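Local coordinates for precorrin-3 methylase (Rhodobacter capsulatus, PDB 3NUT), which probably transfers a methyl group from S-adenosyl-L-methionine to a precorrin intermediate on the pathway to adenosylcobalamin, and is seen here with S-adenosyl-L-homocysteine bound, at residues Thr69-Met74 and Val81-Ser86; Ala126-Ala131 and Pro206-Ser211. All blocks are in the same frame, centred on the assembly; numbering follows the deposited sequence.

Contact 1 (Thr69-Met74 and Val81-Ser86); sequences THALEM and VVVVSS. With SAH (S-adenosyl-L-homocysteine), chain E.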
loop_
_atom_site.group_PDB
_atom_site.type_symbol
_atom_site.label_atom_id
_atom_site.label_comp_id
_atom_site.label_asym_id
_atom_site.label_seq_id
_atom_site.Cartn_x
_atom_site.Cartn_y
_atom_site.Cartn_z
ATOM N N THR A 69 -1.536 -6.038 24.826
ATOM C CA THR A 69 -1.309 -5.723 26.235
ATOM C C THR A 69 -0.219 -6.635 26.805
ATOM O O THR A 69 0.680 -6.198 27.546
ATOM C CB THR A 69 -2.648 -5.868 27.041
ATOM O OG1 THR A 69 -3.663 -5.032 26.443
ATOM C CG2 THR A 69 -2.476 -5.507 28.513
ATOM N N HIS A 70 -0.284 -7.910 26.442
ATOM C CA HIS A 70 0.699 -8.850 26.940
ATOM C C HIS A 70 2.076 -8.537 26.379
ATOM O O HIS A 70 3.076 -8.629 27.102
ATOM C CB HIS A 70 0.295 -10.269 26.585
ATOM C CG HIS A 70 1.289 -11.306 27.007
ATOM N ND1 HIS A 70 1.620 -12.383 26.210
ATOM C CD2 HIS A 70 2.009 -11.439 28.146
ATOM C CE1 HIS A 70 2.496 -13.140 26.848
ATOM N NE2 HIS A 70 2.752 -12.587 28.022
ATOM N N ALA A 71 2.113 -8.179 25.098
ATOM C CA ALA A 71 3.338 -7.741 24.459
ATOM C C ALA A 71 3.951 -6.552 25.222
ATOM O O ALA A 71 5.151 -6.522 25.468
ATOM C CB ALA A 71 3.060 -7.358 23.010
ATOM N N LEU A 72 3.103 -5.583 25.595
ATOM C CA LEU A 72 3.554 -4.420 26.353
ATOM C C LEU A 72 4.106 -4.824 27.709
ATOM O O LEU A 72 5.091 -4.243 28.174
ATOM C CB LEU A 72 2.432 -3.399 26.540
ATOM C CG LEU A 72 1.820 -2.654 25.361
ATOM C CD1 LEU A 72 0.643 -1.871 25.908
ATOM C CD2 LEU A 72 2.839 -1.704 24.728
ATOM N N GLU A 73 3.492 -5.833 28.323
ATOM C CA GLU A 73 3.879 -6.263 29.669
ATOM C C GLU A 73 5.229 -6.914 29.658
ATOM O O GLU A 73 5.998 -6.765 30.616
ATOM C CB GLU A 73 2.869 -7.252 30.266
ATOM C CG GLU A 73 1.543 -6.627 30.723
ATOM C CD GLU A 73 0.442 -7.681 30.934
ATOM O OE1 GLU A 73 0.737 -8.891 30.881
ATOM O OE2 GLU A 73 -0.721 -7.314 31.157
ATOM N N MET A 74 5.507 -7.667 28.588
ATOM C CA MET A 74 6.785 -8.356 28.453
ATOM C C MET A 74 7.891 -7.327 28.197
ATOM O O MET A 74 8.985 -7.447 28.729
ATOM C CB MET A 74 6.759 -9.388 27.329
ATOM C CG MET A 74 5.793 -10.576 27.504
ATOM S SD MET A 74 5.763 -11.643 25.968
ATOM C CE MET A 74 6.907 -12.775 26.557
ATOM N N VAL A 81 10.078 -7.766 21.995
ATOM C CA VAL A 81 8.892 -8.456 21.520
ATOM C C VAL A 81 8.588 -8.016 20.101
ATOM O O VAL A 81 8.395 -6.829 19.850
ATOM C CB VAL A 81 7.665 -8.160 22.424
ATOM C CG1 VAL A 81 6.508 -9.064 22.098
ATOM C CG2 VAL A 81 8.038 -8.312 23.938
ATOM N N VAL A 82 8.571 -8.975 19.169
ATOM C CA VAL A 82 8.110 -8.710 17.817
ATOM C C VAL A 82 6.718 -9.300 17.679
ATOM O O VAL A 82 6.520 -10.494 17.868
ATOM C CB VAL A 82 9.025 -9.352 16.726
ATOM C CG1 VAL A 82 8.433 -9.115 15.315
ATOM C CG2 VAL A 82 10.478 -8.798 16.815
ATOM N N VAL A 83 5.750 -8.462 17.340
ATOM C CA VAL A 83 4.404 -8.949 17.103
ATOM C C VAL A 83 4.294 -8.999 15.585
ATOM O O VAL A 83 4.582 -8.010 14.892
ATOM C CB VAL A 83 3.330 -8.000 17.701
ATOM C CG1 VAL A 83 1.928 -8.435 17.272
ATOM C CG2 VAL A 83 3.463 -7.902 19.229
ATOM N N VAL A 84 3.897 -10.140 15.044
ATOM C CA VAL A 84 3.910 -10.271 13.589
ATOM C C VAL A 84 2.514 -10.194 12.936
ATOM O O VAL A 84 1.538 -10.711 13.476
ATOM C CB VAL A 84 4.705 -11.527 13.140
ATOM C CG1 VAL A 84 6.211 -11.300 13.366
ATOM C CG2 VAL A 84 4.236 -12.803 13.905
ATOM N N SER A 85 2.448 -9.542 11.772
ATOM C CA SER A 85 1.270 -9.549 10.911
ATOM C C SER A 85 1.649 -9.902 9.503
ATOM O O SER A 85 2.716 -9.524 9.028
ATOM C CB SER A 85 0.657 -8.160 10.853
ATOM O OG SER A 85 -0.144 -7.963 11.998
ATOM N N SER A 86 0.748 -10.546 8.786
ATOM C CA SER A 86 0.976 -10.727 7.353
ATOM C C SER A 86 0.892 -9.341 6.709
ATOM O O SER A 86 0.338 -8.410 7.311
ATOM C CB SER A 86 -0.039 -11.714 6.740
ATOM O OG SER A 86 -1.329 -11.145 6.783
HETATM N N SAH E . -2.062 -6.715 7.039
HETATM C CA SAH E . -2.578 -7.510 5.882
HETATM C CB SAH E . -4.114 -7.483 5.839
HETATM C CG SAH E . -4.719 -8.379 6.921
HETATM S SD SAH E . -6.399 -8.852 6.586
HETATM C C SAH E . -2.012 -6.856 4.675
HETATM O O SAH E . -1.491 -5.769 4.886
HETATM O OXT SAH E . -2.039 -7.328 3.521
HETATM C "C5'" SAH E . -6.190 -10.414 5.761
HETATM C "C4'" SAH E . -6.774 -10.376 4.335
HETATM O "O4'" SAH E . -5.796 -9.831 3.440
HETATM C "C3'" SAH E . -7.172 -11.724 3.715
HETATM O "O3'" SAH E . -8.538 -12.099 3.943
HETATM C "C2'" SAH E . -6.978 -11.492 2.232
HETATM O "O2'" SAH E . -8.084 -10.769 1.652
HETATM C "C1'" SAH E . -5.783 -10.559 2.203
HETATM N N9 SAH E . -4.513 -11.299 2.015
HETATM C C8 SAH E . -3.513 -11.441 2.909
HETATM N N7 SAH E . -2.495 -12.177 2.364
HETATM C C5 SAH E . -2.839 -12.515 1.096
HETATM C C6 SAH E . -2.239 -13.270 -0.047
HETATM N N6 SAH E . -1.016 -13.854 0.035
HETATM N N1 SAH E . -2.952 -13.381 -1.196
HETATM C C2 SAH E . -4.173 -12.819 -1.317
HETATM N N3 SAH E . -4.770 -12.123 -0.320
HETATM C C4 SAH E . -4.172 -11.940 0.885
#
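V81 sets both of its methyl groups against helix 65-76, and the tight part of the contact is built around it. V81 CG1 lies 4.0 Å from A71 CB. With CG1 anti to the backbone N (chi1 -169°), V81 CG2 falls anti to the carbonyl carbon and reaches the helix backbone, 3.7 Å from A71 O and 3.8 Å from M74 CB. A71 CB rests on both strand valines, since it also meets V83 CG2 at 3.8 Å. Helix and strand run nearly antiparallel, at 163° with their axes 9.0 Å apart, as expected of the crossover helix in a beta-alpha-beta unit; this one leads from strand 55-58 to 80-85, with 37-40 between them in the parallel sheet. V81 and V83 face the helix, while V82 between them points to the other side. Cutting this valine back to an alanine here would probably open a gap beside A71 O and M74 CB and leave A71 CB with V83 as its remaining strand partner. The helix has a looser side: E73 points away from the strand and is exposed, and H70 is partly exposed, with M74 SD 3.6 Å above one face of its ring, offset toward the rim. Past the packed end the strand leaves the helix behind, and at its C-terminal exit S86 O accepts a hydrogen bond from the amino N of S-adenosyl-L-homocysteine at 3.0 Å.

Contact 2 (Ala126-Ala131 and Pro206-Ser211); sequences AAAAGA and PEQAIS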
loop_
_atom_site.group_PDB
_atom_site.type_symbol
_atom_site.label_atom_id
_atom_site.label_comp_id
_atom_site.label_asym_id
_atom_site.label_seq_id
_atom_site.Cartn_x
_atom_site.Cartn_y
_atom_site.Cartn_z
ATOM N N ALA A 126 -2.079 -6.452 -7.323
ATOM C CA ALA A 126 -1.862 -5.422 -8.346
ATOM C C ALA A 126 -0.615 -5.726 -9.168
ATOM O O ALA A 126 -0.657 -5.710 -10.402
ATOM C CB ALA A 126 -1.721 -4.059 -7.700
ATOM N N ALA A 127 0.498 -6.007 -8.490
ATOM C CA ALA A 127 1.723 -6.351 -9.210
ATOM C C ALA A 127 1.527 -7.591 -10.134
ATOM O O ALA A 127 1.920 -7.569 -11.284
ATOM C CB ALA A 127 2.860 -6.571 -8.252
ATOM N N ALA A 128 0.907 -8.656 -9.631
ATOM C CA ALA A 128 0.783 -9.879 -10.425
ATOM C C ALA A 128 -0.139 -9.635 -11.612
ATOM O O ALA A 128 0.051 -10.224 -12.668
ATOM C CB ALA A 128 0.283 -11.021 -9.584
ATOM N N ALA A 129 -1.104 -8.733 -11.431
ATOM C CA ALA A 129 -2.077 -8.395 -12.459
ATOM C C ALA A 129 -1.582 -7.362 -13.493
ATOM O O ALA A 129 -2.166 -7.235 -14.577
ATOM C CB ALA A 129 -3.323 -7.880 -11.796
ATOM N N GLY A 130 -0.522 -6.627 -13.147
ATOM C CA GLY A 130 -0.081 -5.469 -13.914
ATOM C C GLY A 130 -0.166 -4.168 -13.136
ATOM O O GLY A 130 0.647 -3.896 -12.262
ATOM N N ALA A 131 -1.161 -3.351 -13.439
ATOM C CA ALA A 131 -1.267 -2.063 -12.783
ATOM C C ALA A 131 -2.718 -1.593 -12.522
ATOM O O ALA A 131 -3.088 -0.468 -12.862
ATOM C CB ALA A 131 -0.479 -1.028 -13.589
ATOM N N PRO A 206 2.567 -20.679 -4.164
ATOM C CA PRO A 206 2.576 -21.507 -5.361
ATOM C C PRO A 206 1.158 -21.808 -5.851
ATOM O O PRO A 206 0.986 -22.255 -6.983
ATOM C CB PRO A 206 3.324 -22.760 -4.898
ATOM C CG PRO A 206 4.197 -22.242 -3.738
ATOM C CD PRO A 206 3.213 -21.370 -3.034
ATOM N N GLU A 207 0.165 -21.514 -5.011
ATOM C CA GLU A 207 -1.229 -21.674 -5.379
ATOM C C GLU A 207 -1.895 -20.339 -5.718
ATOM O O GLU A 207 -3.111 -20.195 -5.620
ATOM C CB GLU A 207 -2.020 -22.478 -4.326
ATOM C CG GLU A 207 -1.750 -22.110 -2.856
ATOM C CD GLU A 207 -0.581 -22.884 -2.218
ATOM O OE1 GLU A 207 0.047 -22.341 -1.277
ATOM O OE2 GLU A 207 -0.298 -24.034 -2.633
ATOM N N GLN A 208 -1.086 -19.366 -6.130
ATOM C CA GLN A 208 -1.604 -18.115 -6.675
ATOM C C GLN A 208 -2.405 -18.318 -7.978
ATOM O O GLN A 208 -1.944 -18.980 -8.909
ATOM C CB GLN A 208 -0.466 -17.114 -6.920
ATOM C CG GLN A 208 -0.876 -15.956 -7.844
ATOM C CD GLN A 208 0.191 -14.921 -8.029
ATOM O OE1 GLN A 208 0.737 -14.397 -7.064
ATOM N NE2 GLN A 208 0.500 -14.619 -9.277
ATOM N N ALA A 209 -3.592 -17.717 -8.032
ATOM C CA ALA A 209 -4.458 -17.777 -9.203
ATOM C C ALA A 209 -5.283 -16.499 -9.295
ATOM O O ALA A 209 -5.811 -15.985 -8.293
ATOM C CB ALA A 209 -5.365 -19.003 -9.153
ATOM N N ILE A 210 -5.377 -15.974 -10.503
ATOM C CA ILE A 210 -5.981 -14.675 -10.683
ATOM C C ILE A 210 -6.953 -14.711 -11.840
ATOM O O ILE A 210 -6.577 -15.067 -12.960
ATOM C CB ILE A 210 -4.908 -13.586 -10.915
ATOM C CG1 ILE A 210 -4.047 -13.428 -9.660
ATOM C CG2 ILE A 210 -5.555 -12.244 -11.292
ATOM C CD1 ILE A 210 -2.943 -12.430 -9.805
ATOM N N SER A 211 -8.197 -14.338 -11.566
ATOM C CA SER A 211 -9.184 -14.280 -12.617
ATOM C C SER A 211 -9.752 -12.876 -12.706
ATOM O O SER A 211 -10.083 -12.252 -11.703
ATOM C CB SER A 211 -10.288 -15.322 -12.407
ATOM O OG SER A 211 -11.044 -15.034 -11.238
#
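A small, partly buried van der Waals contact joins the last turn of helix 121-129 to the start of strand 209-214, an outermost strand of the mixed five-stranded sheet. A128 receives both side chains that reach across from 206-211. I210 comes end-on: CG1 stands anti to the carbonyl carbon (chi1 -65°) and the chain runs on extended, so CD1 alone bears on A128 CB, at 3.5 Å. I210 CD1 also lies, more loosely, 4.4 Å from A129 N. Q208 arrives beside it with CG anti to the backbone N (chi1 164°), and its extended chain places NE2 3.6 Å from A128 CB, an amide nitrogen resting on a methyl group. The other end of that amide is tied down within its own loop, where OE1 accepts a hydrogen bond from T204 N; this should fix how the amide is turned. Q208 also touches V203, which binds S-adenosyl-L-homocysteine, and its side chain is about 7 Å from the ligand at their nearest atoms, placing the contact at the second shell of the cofactor pocket. G130 ends the helix with a positive phi of 117°, and the chain continues into a short, weakly bonded strand at 130-131; A129 and A131 bond through their backbones to V243. On the sheet side, strand 196-201 pairs with A209 and S211, and its residues L198 and A200 pack on A129 and I210, respectively, while A127 meets P117 and A131 meets A95, both of the second subunit.

How the contacts relate
From the N terminus, the chain first lays down strands 10-15, 37-40 and 55-58, and contact 1 then closes a short loop, with six residues between 69-74 and 81-86. It is complete before contact 2 opens, so the two are in series and neither nest nor cross. Contact 2 spans much more chain: 74 residues, including strands 137-141, 165-169 and 196-201 and two helices, separate 126-131 from 206-211. Contact 1 therefore joins a helix to the parallel sheet, and contact 2 a helix to the mixed five-stranded sheet. Their centres are 31 Å apart, on opposite sides of the chain's centre, with S-adenosyl-L-homocysteine bound between the two parts.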